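Local coordinates for protein MgGH51 (Meripilus giganteus, PDB 6ZPV) that hydrolyses terminal alpha-L-arabinofuranosides as a family GH51 glycosidase, probably releasing arabinose from plant polysaccharides, at residues G466-S471 with H536-R541. Numbering follows the deposited sequence. Where two conformers were deposited one is given.
Sequences GLERNS and HWSITR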
ATOM      1  N   GLY A 466     -18.280   1.190 -16.334  1.00 10.82           N
ATOM      2  CA  GLY A 466     -18.037   0.210 -17.376  1.00 11.97           C
ATOM      3  C   GLY A 466     -17.378  -1.053 -16.802  1.00 10.97           C
ATOM      4  O   GLY A 466     -17.703  -2.144 -17.229  1.00 11.89           O
ATOM      5  N   LEU A 467     -16.433  -0.917 -15.877  1.00 10.95           N
ATOM      6  CA  LEU A 467     -15.864  -2.106 -15.215  1.00 11.52           C
ATOM      7  C   LEU A 467     -16.992  -2.939 -14.592  1.00 11.32           C
ATOM      8  O   LEU A 467     -16.994  -4.184 -14.690  1.00 12.54           O
ATOM      9  CB  LEU A 467     -14.824  -1.695 -14.185  1.00 11.45           C
ATOM     10  CG  LEU A 467     -13.614  -0.926 -14.696  1.00 12.27           C
ATOM     11  CD1 LEU A 467     -12.695  -0.586 -13.540  1.00 13.02           C
ATOM     12  CD2 LEU A 467     -12.836  -1.697 -15.740  1.00 13.26           C
ATOM     13  N   GLU A 468     -17.923  -2.264 -13.943  1.00 11.04           N
ATOM     14  CA  GLU A 468     -19.001  -2.966 -13.251  1.00 11.84           C
ATOM     15  C   GLU A 468     -19.978  -3.586 -14.238  1.00 11.34           C
ATOM     16  O   GLU A 468     -20.392  -4.760 -14.091  1.00 11.92           O
ATOM     17  CB  GLU A 468     -19.688  -2.020 -12.238  1.00 11.75           C
ATOM     18  CG  GLU A 468     -20.653  -2.687 -11.318  1.00 12.31           C
ATOM     19  CD  GLU A 468     -21.111  -1.769 -10.192  1.00 11.65           C
ATOM     20  OE1 GLU A 468     -22.075  -1.031 -10.402  1.00 11.99           O
ATOM     21  OE2 GLU A 468     -20.460  -1.817  -9.100  1.00 12.43           O
ATOM     22  N   ARG A 469     -20.368  -2.849 -15.289  1.00 11.45           N
ATOM     23  CA  ARG A 469     -21.243  -3.450 -16.330  1.00 11.61           C
ATOM     24  C   ARG A 469     -20.608  -4.708 -16.934  1.00 12.25           C
ATOM     25  O   ARG A 469     -21.281  -5.688 -17.224  1.00 12.51           O
ATOM     26  CB  ARG A 469     -21.502  -2.395 -17.413  1.00 12.03           C
ATOM     27  CG  ARG A 469     -22.305  -2.958 -18.588  1.00 12.83           C
ATOM     28  CD  ARG A 469     -22.794  -1.898 -19.589  1.00 12.91           C
ATOM     29  NE  ARG A 469     -21.672  -1.195 -20.222  1.00 13.13           N
ATOM     30  CZ  ARG A 469     -21.216   0.020 -19.885  1.00 12.66           C
ATOM     31  NH1 ARG A 469     -21.813   0.777 -18.982  1.00 12.89           N
ATOM     32  NH2 ARG A 469     -20.110   0.476 -20.491  1.00 13.01           N
ATOM     33  N   ASN A 470     -19.279  -4.627 -17.176  1.00 11.89           N
ATOM     34  CA  ASN A 470     -18.496  -5.730 -17.796  1.00 11.62           C
ATOM     35  C   ASN A 470     -17.903  -6.676 -16.760  1.00 11.76           C
ATOM     36  O   ASN A 470     -16.941  -7.392 -17.107  1.00 12.55           O
ATOM     37  CB  ASN A 470     -17.461  -5.154 -18.715  1.00 12.46           C
ATOM     38  CG  ASN A 470     -18.049  -4.424 -19.903  1.00 11.84           C
ATOM     39  OD1 ASN A 470     -18.643  -5.094 -20.761  1.00 13.54           O
ATOM     40  ND2 ASN A 470     -17.917  -3.104 -19.938  1.00 13.31           N
ATOM     41  N   SER A 471     -18.479  -6.735 -15.558  1.00 11.39           N
ATOM     42  CA  SER A 471     -17.915  -7.579 -14.464  1.00 11.60           C
ATOM     43  C   SER A 471     -18.214  -9.065 -14.634  1.00 12.61           C
ATOM     44  O   SER A 471     -17.773  -9.856 -13.791  1.00 13.88           O
ATOM     45  CB  SER A 471     -18.272  -7.034 -13.123  1.00 12.52           C
ATOM     46  OG  SER A 471     -19.673  -7.021 -12.879  1.00 13.90           O
ATOM     47  N   HIS A 536     -22.622   8.574 -17.062  1.00 11.66           N
ATOM     48  CA  HIS A 536     -22.578   7.098 -17.010  1.00 11.42           C
ATOM     49  C   HIS A 536     -23.202   6.616 -15.728  1.00 11.16           C
ATOM     50  O   HIS A 536     -23.268   7.329 -14.731  1.00 12.27           O
ATOM     51  CB  HIS A 536     -21.108   6.627 -17.107  1.00 11.60           C
ATOM     52  CG  HIS A 536     -20.491   6.899 -18.434  1.00 11.58           C
ATOM     53  ND1 HIS A 536     -20.547   5.968 -19.427  1.00 12.49           N
ATOM     54  CD2 HIS A 536     -19.946   8.052 -18.917  1.00 12.41           C
ATOM     55  CE1 HIS A 536     -20.012   6.577 -20.509  1.00 12.00           C
ATOM     56  NE2 HIS A 536     -19.661   7.819 -20.240  1.00 12.97           N
ATOM     57  N   TRP A 537     -23.657   5.368 -15.735  1.00 11.69           N
ATOM     58  CA  TRP A 537     -24.260   4.777 -14.536  1.00 11.19           C
ATOM     59  C   TRP A 537     -24.096   3.266 -14.595  1.00 10.84           C
ATOM     60  O   TRP A 537     -23.853   2.684 -15.667  1.00 12.08           O
ATOM     61  CB  TRP A 537     -25.765   5.162 -14.451  1.00 11.22           C
ATOM     62  CG  TRP A 537     -26.531   4.832 -15.678  1.00 11.49           C
ATOM     63  CD1 TRP A 537     -27.108   3.625 -16.003  1.00 12.86           C
ATOM     64  CD2 TRP A 537     -26.764   5.709 -16.814  1.00 11.57           C
ATOM     65  NE1 TRP A 537     -27.652   3.693 -17.258  1.00 12.35           N
ATOM     66  CE2 TRP A 537     -27.458   4.965 -17.765  1.00 11.78           C
ATOM     67  CE3 TRP A 537     -26.410   7.017 -17.086  1.00 12.78           C
ATOM     68  CZ2 TRP A 537     -27.822   5.504 -19.009  1.00 12.73           C
ATOM     69  CZ3 TRP A 537     -26.800   7.551 -18.279  1.00 13.08           C
ATOM     70  CH2 TRP A 537     -27.498   6.803 -19.235  1.00 12.37           C
ATOM     71  N   SER A 538     -24.290   2.632 -13.444  1.00 11.42           N
ATOM     72  CA  SER A 538     -24.280   1.161 -13.299  1.00 11.38           C
ATOM     73  C   SER A 538     -25.140   0.807 -12.090  1.00 10.93           C
ATOM     74  O   SER A 538     -25.039   1.478 -11.044  1.00 12.12           O
ATOM     75  CB  SER A 538     -22.855   0.642 -13.144  1.00 12.00           C
ATOM     76  OG  SER A 538     -22.846  -0.763 -12.933  1.00 13.79           O
ATOM     77  N   ILE A 539     -25.960  -0.236 -12.226  1.00 11.39           N
ATOM     78  CA  ILE A 539     -26.948  -0.618 -11.206  1.00 11.29           C
ATOM     79  C   ILE A 539     -26.662  -2.062 -10.816  1.00 11.44           C
ATOM     80  O   ILE A 539     -26.619  -2.966 -11.668  1.00 11.93           O
ATOM     81  CB  ILE A 539     -28.383  -0.420 -11.691  1.00 12.33           C
ATOM     82  CG1 ILE A 539     -28.569   1.024 -12.178  1.00 14.02           C
ATOM     83  CG2 ILE A 539     -29.330  -0.790 -10.599  1.00 13.14           C
ATOM     84  CD1 ILE A 539     -29.887   1.356 -12.797  1.00 15.32           C
ATOM     85  N   THR A 540     -26.541  -2.286  -9.514  1.00 11.35           N
ATOM     86  CA  THR A 540     -26.388  -3.623  -8.937  1.00 11.46           C
ATOM     87  C   THR A 540     -27.353  -3.830  -7.797  1.00 11.30           C
ATOM     88  O   THR A 540     -27.947  -2.844  -7.317  1.00 12.33           O
ATOM     89  CB  THR A 540     -24.928  -3.906  -8.481  1.00 11.47           C
ATOM     90  OG1 THR A 540     -24.596  -2.990  -7.432  1.00 12.43           O
ATOM     91  CG2 THR A 540     -23.955  -3.808  -9.639  1.00 12.96           C
ATOM     92  N   ARG A 541     -27.512  -5.065  -7.380  1.00 11.83           N
ATOM     93  CA  ARG A 541     -28.500  -5.447  -6.343  0.70 12.39           C
ATOM     94  C   ARG A 541     -27.900  -6.512  -5.425  1.00 12.73           C
ATOM     95  O   ARG A 541     -27.295  -7.451  -5.943  1.00 13.55           O
ATOM     96  CB  ARG A 541     -29.797  -5.885  -7.040  0.70 13.47           C
ATOM     97  CG  ARG A 541     -30.942  -6.267  -6.111  0.70 14.72           C
ATOM     98  CD  ARG A 541     -32.241  -6.514  -6.892  0.70 16.28           C
ATOM     99  NE  ARG A 541     -33.375  -6.899  -6.069  0.70 16.61           N
ATOM    100  CZ  ARG A 541     -33.619  -8.142  -5.621  0.70 17.95           C
ATOM    101  NH1 ARG A 541     -32.806  -9.160  -5.931  0.70 19.12           N
ATOM    102  NH2 ARG A 541     -34.654  -8.367  -4.809  0.70 18.18           N
TER
HETATM  103  O   HOH W   1     -23.886  -0.525  -8.363  1.00 13.65           O
HETATM  104  O   HOH W   2     -24.064   0.348 -17.067  1.00 12.25           O
HETATM  105  O   HOH W   3     -20.433   3.223 -18.684  1.00 13.22           O
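Ser538 OG donates a hydrogen bond to Glu468 OE1 (2.7 Å), on the lone pair anti to the other carboxylate oxygen. Glutamate suits the last turn of this helix because its chain, with CG anti to the backbone N (chi1 -170°) and extended beyond it, carries the carboxylate across to the strand. Serine is small enough to fit against that chain, its OG also touching Glu468 CG at 3.3 Å. Threonine at 540 offers two groups: CG2 rests 3.4 Å from Glu468 OE1, while OG1, hydrogen-bonded to Gly520 N, shares a water with the same OE1. OE2 forms a salt bridge with Lys551 and is hydrogen-bonded to Tyr18 OH, so both oxygens of this buried acid are engaged. An alanine in place of Glu468 would probably cost Lys551 this countercharge and leave Ser538 OG without this acceptor. Arginine's long chain and several N-H groups let Arg469 NE form a salt bridge with Asp416 while NH1 donates to two in-plane waters, one bound to Trp537 O, the other to His536 ND1. The contact joins the end of helix 454-469, just before the barrel's last parallel strand, to the C-terminal antiparallel sheet, the pairing of catalytic (beta/alpha)8 barrel and beta domain characteristic of GH51 arabinofuranosidases.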